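Local coordinates for beta-methylmalyl-CoA dehydratase (Chloroflexus aurantiacus, PDB 4E3E), which catalyses the reversible dehydration of beta-methylmalyl-CoA to mesaconyl-CoA in the glyoxylate assimilation cycle of carbon dioxide fixation, at residues I112-N117 with G123-H128; G131-Q134 with V138-E141; D209-E214 with I254-S259; Q220-Y225 with R230-L235. All coordinates share one frame; numbering follows the deposited sequence.

Interaction 1: residues I112-N117 with G123-H128; sequences IGLRQN and GVVYVH. With SO4 (sulfate ion), chain C.
Gly113 to Gln116 pair with Tyr126 to Gly123 as the two arms of an antiparallel beta hairpin, their short axes 4.4 Å apart and at 175°. Arg115 and Val124 exchange two backbone hydrogen bonds. At the other end Ile112 and Gly113 both face Tyr126 in a classic beta bulge, where Tyr126 O takes a straight bond from Ile112 N (2.9 Å) and a weak one from Gly113 N. The Tyr126 ring lies edge-on to Gly113, CD1 being 3.7 Å from Gly113 C; the ring sits where a side chain at this position would be, and is stacked on Trp145 of strand 138-149. Leu114 and Val125 lie side by side on the other face of the sheet, with CD2 of the leucine against CB of the valine. Back on the Tyr126 face, Arg115 carries its guanidinium to a sulfate ion, probably from the crystallisation liquor and also bound by Lys118. The chain leaves with CG anti to the backbone N (chi1 -176°) and bends at chi3. A leucine in its place would probably leave the sulfate without two of its donor groups. The sulfate meets the guanidinium edge: NH1 donates to O3 at 2.8 Å, while NH2 reaches O3 and O4 in weak bonds.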
loop_
_atom_site.group_PDB
_atom_site.type_symbol
_atom_site.label_atom_id
_atom_site.label_comp_id
_atom_site.label_asym_id
_atom_site.label_seq_id
_atom_site.Cartn_x
_atom_site.Cartn_y
_atom_site.Cartn_z
ATOM N N ILE A 112 -24.584 -17.573 19.656
ATOM C CA ILE A 112 -24.717 -17.934 21.067
ATOM C C ILE A 112 -25.736 -17.054 21.779
ATOM O O ILE A 112 -25.952 -17.194 22.978
ATOM C CB ILE A 112 -23.363 -17.861 21.819
ATOM C CG1 ILE A 112 -22.797 -16.423 21.815
ATOM C CG2 ILE A 112 -22.383 -18.886 21.254
ATOM C CD1 ILE A 112 -21.665 -16.193 22.805
ATOM N N GLY A 113 -26.354 -16.139 21.037
ATOM C CA GLY A 113 -27.356 -15.260 21.618
ATOM C C GLY A 113 -28.173 -14.516 20.587
ATOM O O GLY A 113 -27.660 -14.155 19.527
ATOM N N LEU A 114 -29.449 -14.305 20.910
ATOM C CA LEU A 114 -30.366 -13.513 20.099
ATOM C C LEU A 114 -31.315 -12.727 20.994
ATOM O O LEU A 114 -31.816 -13.258 21.990
ATOM C CB LEU A 114 -31.200 -14.413 19.173
ATOM C CG LEU A 114 -30.545 -15.182 18.021
ATOM C CD1 LEU A 114 -31.543 -16.138 17.366
ATOM C CD2 LEU A 114 -29.959 -14.212 17.003
ATOM N N ARG A 115 -31.558 -11.467 20.643
ATOM C CA ARG A 115 -32.592 -10.668 21.298
ATOM C C ARG A 115 -33.148 -9.607 20.353
ATOM O O ARG A 115 -32.464 -8.631 20.025
ATOM C CB ARG A 115 -32.099 -10.005 22.600
ATOM C CG ARG A 115 -33.213 -9.242 23.329
ATOM C CD ARG A 115 -32.728 -8.436 24.529
ATOM N NE ARG A 115 -31.907 -7.281 24.154
ATOM C CZ ARG A 115 -32.363 -6.038 23.983
ATOM N NH1 ARG A 115 -33.655 -5.759 24.139
ATOM N NH2 ARG A 115 -31.519 -5.065 23.650
ATOM N N GLN A 116 -34.396 -9.803 19.930
ATOM C CA GLN A 116 -35.076 -8.819 19.104
ATOM C C GLN A 116 -35.221 -7.536 19.905
ATOM O O GLN A 116 -35.551 -7.584 21.082
ATOM C CB GLN A 116 -36.450 -9.324 18.654
ATOM C CG GLN A 116 -37.229 -8.284 17.864
ATOM C CD GLN A 116 -38.406 -8.872 17.124
ATOM O OE1 GLN A 116 -38.237 -9.656 16.186
ATOM N NE2 GLN A 116 -39.608 -8.493 17.536
ATOM N N ASN A 117 -34.952 -6.398 19.271
ATOM C CA ASN A 117 -35.124 -5.110 19.930
ATOM C C ASN A 117 -36.588 -4.763 20.159
ATOM O O ASN A 117 -37.481 -5.298 19.484
ATOM C CB ASN A 117 -34.369 -3.997 19.187
ATOM C CG ASN A 117 -32.889 -4.024 19.474
ATOM O OD1 ASN A 117 -32.469 -3.953 20.639
ATOM N ND2 ASN A 117 -32.069 -4.137 18.419
ATOM N N GLY A 123 -32.541 -6.444 15.784
ATOM C CA GLY A 123 -32.248 -7.397 16.843
ATOM C C GLY A 123 -30.755 -7.529 17.087
ATOM O O GLY A 123 -29.931 -7.204 16.222
ATOM N N VAL A 124 -30.412 -8.021 18.269
ATOM C CA VAL A 124 -29.028 -8.214 18.672
ATOM C C VAL A 124 -28.653 -9.683 18.522
ATOM O O VAL A 124 -29.348 -10.564 19.034
ATOM C CB VAL A 124 -28.829 -7.795 20.146
ATOM C CG1 VAL A 124 -27.397 -8.059 20.610
ATOM C CG2 VAL A 124 -29.231 -6.339 20.343
ATOM N N VAL A 125 -27.547 -9.943 17.832
ATOM C CA VAL A 125 -27.035 -11.313 17.695
ATOM C C VAL A 125 -25.646 -11.385 18.320
ATOM O O VAL A 125 -24.805 -10.511 18.088
ATOM C CB VAL A 125 -27.082 -11.800 16.220
ATOM C CG1 VAL A 125 -26.570 -10.738 15.272
ATOM C CG2 VAL A 125 -26.337 -13.127 15.996
ATOM N N TYR A 126 -25.442 -12.399 19.156
ATOM C CA TYR A 126 -24.166 -12.642 19.819
ATOM C C TYR A 126 -23.536 -13.786 19.083
ATOM O O TYR A 126 -24.191 -14.817 18.871
ATOM C CB TYR A 126 -24.368 -13.055 21.286
ATOM C CG TYR A 126 -24.988 -11.974 22.134
ATOM C CD1 TYR A 126 -26.351 -11.694 22.051
ATOM C CD2 TYR A 126 -24.216 -11.230 23.021
ATOM C CE1 TYR A 126 -26.928 -10.699 22.826
ATOM C CE2 TYR A 126 -24.788 -10.230 23.808
ATOM C CZ TYR A 126 -26.140 -9.970 23.699
ATOM O OH TYR A 126 -26.717 -8.984 24.458
ATOM N N VAL A 127 -22.272 -13.603 18.690
ATOM C CA VAL A 127 -21.502 -14.661 18.023
ATOM C C VAL A 127 -20.187 -14.965 18.736
ATOM O O VAL A 127 -19.555 -14.072 19.301
ATOM C CB VAL A 127 -21.220 -14.337 16.530
ATOM C CG1 VAL A 127 -22.524 -14.244 15.738
ATOM C CG2 VAL A 127 -20.378 -13.070 16.377
ATOM N N HIS A 128 -19.793 -16.237 18.720
ATOM C CA HIS A 128 -18.466 -16.634 19.134
ATOM C C HIS A 128 -17.713 -16.917 17.864
ATOM O O HIS A 128 -18.026 -17.883 17.164
ATOM C CB HIS A 128 -18.549 -17.875 20.027
ATOM C CG HIS A 128 -17.207 -18.366 20.545
ATOM N ND1 HIS A 128 -16.917 -19.675 20.664
ATOM C CD2 HIS A 128 -16.083 -17.678 20.984
ATOM C CE1 HIS A 128 -15.672 -19.823 21.156
ATOM N NE2 HIS A 128 -15.163 -18.600 21.358
HETATM S S SO4 C . -33.767 -1.960 23.782
HETATM O O1 SO4 C . -34.485 -0.837 23.138
HETATM O O2 SO4 C . -34.080 -2.012 25.225
HETATM O O3 SO4 C . -34.210 -3.222 23.142
HETATM O O4 SO4 C . -32.302 -1.768 23.622
#

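Interaction 2: residues G131-Q134 with V138-E141; sequences GVNQ and VVLE
The Asn133 amide and the Gly131 peptide are the flat groups that meet the neighbouring strand, and Val139 touches both. At the amide, ND2 is 4.1 Å from Val139 CG1, which also meets Asn133 CB at 3.9 Å. The side chain stands with CG between its backbone N and carbonyl carbon (chi1 62°), and the two amide ends turn to the connecting loop: ND2 bonds to Glu137 OE1 and OD1 to Trp135 N. The Gly131 carbonyl receives Val139 N at 2.9 Å, tilted 24° from its plane, while Val139 CG2 closes on the same oxygen at 3.5 Å. Leu140 N adds a weak bond there. In return Gly131 N donates to Leu140 O at 2.8 Å, nearly along the C=O axis. Val139 and Leu140 therefore both face Gly131, a classic beta bulge at the turn end of the hairpin formed by strands 122-132 and 138-149. Val132 CG1 meets Val138 CG2 obliquely at 4.0 Å. The chain turns a corner at Val139, whose backbone bonds with Gly96, which probably binds substrate. The contact thus rests mainly on peptide polarity: one glycine oxygen gathers one firm and one weak N-H, and Val138 and Val139 lay methyls against it.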
loop_
_atom_site.group_PDB
_atom_site.type_symbol
_atom_site.label_atom_id
_atom_site.label_comp_id
_atom_site.label_asym_id
_atom_site.label_seq_id
_atom_site.Cartn_x
_atom_site.Cartn_y
_atom_site.Cartn_z
ATOM N N GLY A 131 -10.763 -18.075 14.980
ATOM C CA GLY A 131 -9.829 -18.106 13.854
ATOM C C GLY A 131 -8.794 -19.161 14.146
ATOM O O GLY A 131 -8.264 -19.182 15.247
ATOM N N VAL A 132 -8.527 -20.044 13.180
ATOM C CA VAL A 132 -7.523 -21.091 13.331
ATOM C C VAL A 132 -6.470 -20.948 12.239
ATOM O O VAL A 132 -6.734 -20.365 11.187
ATOM C CB VAL A 132 -8.120 -22.540 13.305
ATOM C CG1 VAL A 132 -9.062 -22.763 14.486
ATOM C CG2 VAL A 132 -8.836 -22.853 11.995
ATOM N N ASN A 133 -5.280 -21.486 12.466
ATOM C CA ASN A 133 -4.288 -21.457 11.404
ATOM C C ASN A 133 -4.378 -22.758 10.591
ATOM O O ASN A 133 -5.298 -23.565 10.797
ATOM C CB ASN A 133 -2.882 -21.210 11.973
ATOM C CG ASN A 133 -2.447 -22.307 12.918
ATOM O OD1 ASN A 133 -3.033 -23.392 12.934
ATOM N ND2 ASN A 133 -1.430 -22.029 13.726
ATOM N N GLN A 134 -3.423 -22.958 9.689
ATOM C CA GLN A 134 -3.403 -24.115 8.786
ATOM C C GLN A 134 -3.181 -25.437 9.528
ATOM O O GLN A 134 -3.339 -26.506 8.943
ATOM C CB GLN A 134 -2.349 -23.924 7.665
ATOM C CG GLN A 134 -0.879 -24.003 8.108
ATOM C CD GLN A 134 -0.296 -22.661 8.570
ATOM O OE1 GLN A 134 -1.022 -21.702 8.880
ATOM N NE2 GLN A 134 1.032 -22.589 8.607
ATOM N N VAL A 138 -6.062 -22.610 17.271
ATOM C CA VAL A 138 -6.769 -21.351 17.468
ATOM C C VAL A 138 -5.734 -20.250 17.678
ATOM O O VAL A 138 -4.852 -20.378 18.526
ATOM C CB VAL A 138 -7.698 -21.462 18.693
ATOM C CG1 VAL A 138 -8.333 -20.121 19.026
ATOM C CG2 VAL A 138 -8.756 -22.559 18.466
ATOM N N VAL A 139 -5.834 -19.187 16.882
ATOM C CA VAL A 139 -4.940 -18.044 16.988
ATOM C C VAL A 139 -5.693 -16.899 17.651
ATOM O O VAL A 139 -5.084 -15.981 18.213
ATOM C CB VAL A 139 -4.363 -17.619 15.607
ATOM C CG1 VAL A 139 -3.598 -18.800 14.971
ATOM C CG2 VAL A 139 -5.454 -17.100 14.686
ATOM N N LEU A 140 -7.019 -16.977 17.597
ATOM C CA LEU A 140 -7.875 -15.968 18.196
ATOM C C LEU A 140 -9.296 -16.495 18.320
ATOM O O LEU A 140 -9.827 -17.120 17.392
ATOM C CB LEU A 140 -7.884 -14.713 17.330
ATOM C CG LEU A 140 -8.865 -13.587 17.693
ATOM C CD1 LEU A 140 -8.535 -13.004 19.064
ATOM C CD2 LEU A 140 -8.858 -12.504 16.618
ATOM N N GLU A 141 -9.897 -16.247 19.476
ATOM C CA GLU A 141 -11.342 -16.399 19.648
ATOM C C GLU A 141 -11.887 -15.184 20.403
ATOM O O GLU A 141 -11.191 -14.596 21.227
ATOM C CB GLU A 141 -11.690 -17.706 20.374
ATOM C CG GLU A 141 -11.155 -17.793 21.800
ATOM C CD GLU A 141 -11.585 -19.060 22.510
ATOM O OE1 GLU A 141 -12.731 -19.505 22.317
ATOM O OE2 GLU A 141 -10.778 -19.618 23.262
#

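Interaction 3: residues D209-E214 with I254-S259; sequences DGVTIE and ISLARS
Val211 and Leu256 bring the end of strand 204-212 up to helix 250-265, with their CA atoms 8.2 Å apart, too far for the backbones to bond, so that side chains alone bridge the gap. This is sheet-on-helix packing of the hot-dog fold, in which a long helix lies against a curved antiparallel sheet; here the strand is one of the two edge strands of the sheet within the chain. Leu256 makes the contact from the helix side. Its CG is anti to the carbonyl carbon (chi1 -73°), which sends the branched end out toward the strand, and its two methyls take separate partners. Val211 offers CG2, the methyl seated between its backbone N and carbonyl carbon. Two residues along, Ile213 comes in with the length of its chain, CG1 and CD1 both bordering the other methyl of the leucine, at 3.9 and 4.1 Å from Leu256 CD1. Between them Thr212 points away from the helix, its hydroxyl bonding with Thr288 of its own chain and with Phe233 O and Leu235 N of the second subunit. Arg223 of that subunit packs on both Val211 and Leu256, while Tyr40 of helix 30-40 also touches the leucine. The contact is therefore purely apolar within the chain but lies directly beside a subunit boundary. Its closest approach is methyl against methyl, Val211 CG2 to Leu256 CD2, at 3.8 Å.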
loop_
_atom_site.group_PDB
_atom_site.type_symbol
_atom_site.label_atom_id
_atom_site.label_comp_id
_atom_site.label_asym_id
_atom_site.label_seq_id
_atom_site.Cartn_x
_atom_site.Cartn_y
_atom_site.Cartn_z
ATOM N N ASP A 209 0.365 12.588 20.208
ATOM C CA ASP A 209 0.230 12.720 18.752
ATOM C C ASP A 209 -1.221 12.612 18.253
ATOM O O ASP A 209 -2.030 11.849 18.788
ATOM C CB ASP A 209 1.094 11.677 18.024
ATOM C CG ASP A 209 2.572 11.778 18.380
ATOM O OD1 ASP A 209 2.973 11.362 19.497
ATOM O OD2 ASP A 209 3.348 12.256 17.528
ATOM N N GLY A 210 -1.531 13.371 17.209
ATOM C CA GLY A 210 -2.800 13.234 16.497
ATOM C C GLY A 210 -2.564 12.903 15.032
ATOM O O GLY A 210 -1.634 13.434 14.422
ATOM N N VAL A 211 -3.404 12.031 14.465
ATOM C CA VAL A 211 -3.274 11.639 13.053
ATOM C C VAL A 211 -4.602 11.746 12.317
ATOM O O VAL A 211 -5.652 11.299 12.817
ATOM C CB VAL A 211 -2.654 10.228 12.861
ATOM C CG1 VAL A 211 -1.232 10.200 13.406
ATOM C CG2 VAL A 211 -3.514 9.124 13.490
ATOM N N THR A 212 -4.552 12.346 11.130
ATOM C CA THR A 212 -5.766 12.584 10.347
ATOM C C THR A 212 -6.046 11.412 9.405
ATOM O O THR A 212 -5.143 10.927 8.722
ATOM C CB THR A 212 -5.652 13.905 9.577
ATOM O OG1 THR A 212 -5.342 14.939 10.509
ATOM C CG2 THR A 212 -6.951 14.260 8.849
ATOM N N ILE A 213 -7.304 10.961 9.397
ATOM C CA ILE A 213 -7.766 9.856 8.551
ATOM C C ILE A 213 -8.077 10.335 7.138
ATOM O O ILE A 213 -8.812 11.302 6.957
ATOM C CB ILE A 213 -9.009 9.177 9.168
ATOM C CG1 ILE A 213 -8.672 8.632 10.562
ATOM C CG2 ILE A 213 -9.571 8.078 8.262
ATOM C CD1 ILE A 213 -9.850 8.033 11.295
ATOM N N GLU A 214 -7.510 9.651 6.143
ATOM C CA GLU A 214 -7.847 9.910 4.731
ATOM C C GLU A 214 -8.803 8.818 4.226
ATOM O O GLU A 214 -8.781 7.699 4.739
ATOM C CB GLU A 214 -6.564 9.972 3.870
ATOM C CG GLU A 214 -5.652 11.159 4.175
ATOM C CD GLU A 214 -6.367 12.506 3.981
ATOM O OE1 GLU A 214 -7.025 12.699 2.933
ATOM O OE2 GLU A 214 -6.271 13.390 4.866
ATOM N N ILE A 254 -9.113 1.375 16.406
ATOM C CA ILE A 254 -8.384 0.563 17.380
ATOM C C ILE A 254 -6.900 0.511 16.997
ATOM O O ILE A 254 -6.001 0.685 17.845
ATOM C CB ILE A 254 -8.975 -0.861 17.512
ATOM C CG1 ILE A 254 -10.385 -0.815 18.123
ATOM C CG2 ILE A 254 -8.075 -1.743 18.367
ATOM C CD1 ILE A 254 -11.181 -2.104 17.999
ATOM N N SER A 255 -6.644 0.280 15.716
ATOM C CA SER A 255 -5.273 0.122 15.251
ATOM C C SER A 255 -4.462 1.426 15.299
ATOM O O SER A 255 -3.263 1.414 15.620
ATOM C CB SER A 255 -5.268 -0.518 13.865
ATOM O OG SER A 255 -5.307 -1.938 13.997
ATOM N N LEU A 256 -5.110 2.548 15.007
ATOM C CA LEU A 256 -4.473 3.829 15.181
ATOM C C LEU A 256 -4.140 4.112 16.661
ATOM O O LEU A 256 -3.023 4.541 16.981
ATOM C CB LEU A 256 -5.375 4.962 14.619
ATOM C CG LEU A 256 -5.477 5.069 13.075
ATOM C CD1 LEU A 256 -6.600 6.011 12.664
ATOM C CD2 LEU A 256 -4.164 5.536 12.442
ATOM N N ALA A 257 -5.114 3.884 17.551
ATOM C CA ALA A 257 -4.925 4.108 18.985
ATOM C C ALA A 257 -3.754 3.292 19.504
ATOM O O ALA A 257 -2.912 3.803 20.264
ATOM C CB ALA A 257 -6.199 3.788 19.764
ATOM N N ARG A 258 -3.683 2.027 19.093
ATOM C CA ARG A 258 -2.586 1.176 19.510
ATOM C C ARG A 258 -1.253 1.755 19.020
ATOM O O ARG A 258 -0.277 1.835 19.792
ATOM C CB ARG A 258 -2.811 -0.258 19.017
ATOM C CG ARG A 258 -1.607 -1.207 19.114
ATOM C CD ARG A 258 -1.121 -1.551 20.526
ATOM N NE ARG A 258 -0.127 -2.638 20.420
ATOM C CZ ARG A 258 0.753 -2.982 21.354
ATOM N NH1 ARG A 258 0.797 -2.346 22.537
ATOM N NH2 ARG A 258 1.593 -3.984 21.108
ATOM N N SER A 259 -1.211 2.171 17.748
ATOM C CA SER A 259 -0.005 2.768 17.200
ATOM C C SER A 259 0.406 4.013 18.000
ATOM O O SER A 259 1.547 4.115 18.435
ATOM C CB SER A 259 -0.194 3.112 15.729
ATOM O OG SER A 259 1.020 3.629 15.232
#

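Interaction 4: residues Q220-Y225 with R230-L235; sequences QATRLY and RVHFNL
Phe233 drives its ring toward Thr222 and Arg223 on one side of helix 215-224, with CZ and CE1 leading. The methyl of Thr222 comes closest, CG2 lying 3.5 Å from Phe233 CZ on an oblique approach. This methyl is anti to the backbone N, directed at the loop, while OG1 turns back to bond with His218 O one helical turn earlier. The same CG2 also reaches His232 CD2 at 3.7 Å, so one methyl is shared between two aromatic rings; the threonine and histidine side chains cross at about a right angle. Arg223 crosses the phenylalanine obliquely with an extended chain: its CG is 3.7 Å from Phe233 CE1, and NE follows at 3.9 Å from that same carbon. Farther out, one face of the guanidinium carries Phe233 CD1 above its plane, offset toward the rim, with the two planes 38° apart rather than stacked. The phenylalanine ring is backed on one face by His232 CB, and the histidine itself is held by ND1, which bonds to Ile247 O. A serine at Phe233 would probably open a gap beside the helix, leaving the Thr222 methyl and the arginine chain without their shared apolar partner. Just beyond, Arg230 forms a salt bridge with Asp209 of the third subunit, and Leu235 N bonds to its Thr212. The arrangement is that of a loop joining helix 215-224 to helix 235-238 at a subunit interface: Arg230 O accepts from Phe233 N and Asn234 N, and Asn234 N-caps the second helix with OD1 on Val237 N.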
loop_
_atom_site.group_PDB
_atom_site.type_symbol
_atom_site.label_atom_id
_atom_site.label_comp_id
_atom_site.label_asym_id
_atom_site.label_seq_id
_atom_site.Cartn_x
_atom_site.Cartn_y
_atom_site.Cartn_z
ATOM N N GLN A 220 -8.323 1.358 2.178
ATOM C CA GLN A 220 -7.237 0.404 1.900
ATOM C C GLN A 220 -7.013 -0.636 3.018
ATOM O O GLN A 220 -6.735 -1.813 2.731
ATOM C CB GLN A 220 -5.930 1.123 1.511
ATOM C CG GLN A 220 -4.739 0.165 1.248
ATOM C CD GLN A 220 -3.588 0.898 0.551
ATOM O OE1 GLN A 220 -3.230 2.001 0.948
ATOM N NE2 GLN A 220 -3.024 0.302 -0.492
ATOM N N ALA A 221 -7.105 -0.195 4.278
ATOM C CA ALA A 221 -6.999 -1.099 5.410
ATOM C C ALA A 221 -8.175 -2.071 5.372
ATOM O O ALA A 221 -7.987 -3.287 5.501
ATOM C CB ALA A 221 -6.946 -0.330 6.739
ATOM N N THR A 222 -9.368 -1.542 5.133
ATOM C CA THR A 222 -10.590 -2.376 5.128
ATOM C C THR A 222 -10.546 -3.464 4.031
ATOM O O THR A 222 -10.979 -4.614 4.263
ATOM C CB THR A 222 -11.849 -1.486 5.029
ATOM O OG1 THR A 222 -11.758 -0.453 6.029
ATOM C CG2 THR A 222 -13.144 -2.298 5.257
ATOM N N ARG A 223 -9.994 -3.118 2.855
ATOM C CA ARG A 223 -9.794 -4.098 1.763
ATOM C C ARG A 223 -8.720 -5.118 2.094
ATOM O O ARG A 223 -8.825 -6.301 1.699
ATOM C CB ARG A 223 -9.476 -3.399 0.435
ATOM C CG ARG A 223 -10.707 -2.788 -0.233
ATOM C CD ARG A 223 -10.319 -1.816 -1.338
ATOM N NE ARG A 223 -11.447 -1.556 -2.216
ATOM C CZ ARG A 223 -11.649 -0.432 -2.900
ATOM N NH1 ARG A 223 -10.789 0.583 -2.818
ATOM N NH2 ARG A 223 -12.730 -0.328 -3.670
ATOM N N LEU A 224 -7.689 -4.681 2.815
ATOM C CA LEU A 224 -6.625 -5.605 3.241
ATOM C C LEU A 224 -7.251 -6.708 4.102
ATOM O O LEU A 224 -6.847 -7.879 4.034
ATOM C CB LEU A 224 -5.524 -4.864 4.014
ATOM C CG LEU A 224 -4.353 -5.717 4.532
ATOM C CD1 LEU A 224 -3.521 -6.257 3.373
ATOM C CD2 LEU A 224 -3.474 -4.933 5.495
ATOM N N TYR A 225 -8.257 -6.314 4.891
ATOM C CA TYR A 225 -8.972 -7.230 5.778
ATOM C C TYR A 225 -10.044 -8.031 5.032
ATOM O O TYR A 225 -10.661 -8.936 5.623
ATOM C CB TYR A 225 -9.605 -6.467 6.966
ATOM C CG TYR A 225 -8.625 -5.535 7.670
ATOM C CD1 TYR A 225 -7.269 -5.906 7.846
ATOM C CD2 TYR A 225 -9.044 -4.307 8.155
ATOM C CE1 TYR A 225 -6.366 -5.047 8.466
ATOM C CE2 TYR A 225 -8.160 -3.441 8.793
ATOM C CZ TYR A 225 -6.835 -3.812 8.937
ATOM O OH TYR A 225 -5.983 -2.956 9.552
ATOM N N ARG A 230 -20.590 -2.064 3.662
ATOM C CA ARG A 230 -20.830 -1.104 2.577
ATOM C C ARG A 230 -20.752 0.368 3.000
ATOM O O ARG A 230 -20.475 1.250 2.166
ATOM C CB ARG A 230 -22.166 -1.433 1.887
ATOM C CG ARG A 230 -22.164 -2.803 1.205
ATOM C CD ARG A 230 -23.537 -3.448 1.009
ATOM N NE ARG A 230 -23.362 -4.674 0.220
ATOM C CZ ARG A 230 -24.278 -5.619 0.009
ATOM N NH1 ARG A 230 -25.502 -5.520 0.520
ATOM N NH2 ARG A 230 -23.955 -6.677 -0.731
ATOM N N VAL A 231 -20.991 0.635 4.285
ATOM C CA VAL A 231 -20.836 1.995 4.831
ATOM C C VAL A 231 -19.401 2.537 4.684
ATOM O O VAL A 231 -19.204 3.744 4.706
ATOM C CB VAL A 231 -21.294 2.119 6.320
ATOM C CG1 VAL A 231 -22.800 1.904 6.447
ATOM C CG2 VAL A 231 -20.506 1.169 7.231
ATOM N N HIS A 232 -18.410 1.650 4.570
ATOM C CA HIS A 232 -17.020 2.082 4.404
ATOM C C HIS A 232 -16.678 2.538 2.998
ATOM O O HIS A 232 -15.728 3.311 2.801
ATOM C CB HIS A 232 -16.049 0.969 4.808
ATOM C CG HIS A 232 -16.358 0.339 6.153
ATOM N ND1 HIS A 232 -16.745 1.064 7.227
ATOM C CD2 HIS A 232 -16.288 -1.001 6.582
ATOM C CE1 HIS A 232 -16.947 0.237 8.280
ATOM N NE2 HIS A 232 -16.647 -1.026 7.888
ATOM N N PHE A 233 -17.426 2.063 2.001
ATOM C CA PHE A 233 -16.958 2.133 0.611
ATOM C C PHE A 233 -17.730 3.032 -0.332
ATOM O O PHE A 233 -17.155 3.555 -1.292
ATOM C CB PHE A 233 -16.905 0.728 0.005
ATOM C CG PHE A 233 -15.883 -0.168 0.648
ATOM C CD1 PHE A 233 -14.534 -0.013 0.369
ATOM C CD2 PHE A 233 -16.274 -1.157 1.539
ATOM C CE1 PHE A 233 -13.585 -0.839 0.964
ATOM C CE2 PHE A 233 -15.338 -1.993 2.140
ATOM C CZ PHE A 233 -13.988 -1.830 1.851
ATOM N N ASN A 234 -19.023 3.198 -0.061
ATOM C CA ASN A 234 -19.967 3.689 -1.047
ATOM C C ASN A 234 -20.443 5.097 -0.767
ATOM O O ASN A 234 -21.407 5.310 -0.024
ATOM C CB ASN A 234 -21.164 2.731 -1.147
ATOM C CG ASN A 234 -22.015 2.982 -2.375
ATOM O OD1 ASN A 234 -22.168 4.124 -2.814
ATOM N ND2 ASN A 234 -22.583 1.909 -2.935
ATOM N N LEU A 235 -19.775 6.055 -1.395
ATOM C CA LEU A 235 -20.129 7.457 -1.238
ATOM C C LEU A 235 -21.469 7.754 -1.899
ATOM O O LEU A 235 -22.239 8.560 -1.385
ATOM C CB LEU A 235 -19.034 8.372 -1.798
ATOM C CG LEU A 235 -19.247 9.891 -1.651
ATOM C CD1 LEU A 235 -19.434 10.295 -0.190
ATOM C CD2 LEU A 235 -18.098 10.668 -2.296
#

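From the N terminus, interaction 1 closes the short turn between strands 104-116 and 122-132, and interaction 2 then closes the next hairpin, from 122-132 to 138-149. The two stand in series on a common strand and touch where His128 bonds to Glu141. Interaction 3 closes a much longer loop in the second half of the chain, joining strand 204-212 to helix 250-265, and interaction 4 is nested inside that loop, fastening helix 215-224 to the segment that follows it. Interactions 1, 2 and 3 all reach the same antiparallel sheet, and interaction 3 lies across the chain's centre from the first two. The centres of interactions 3 and 4 are about 17 Å apart.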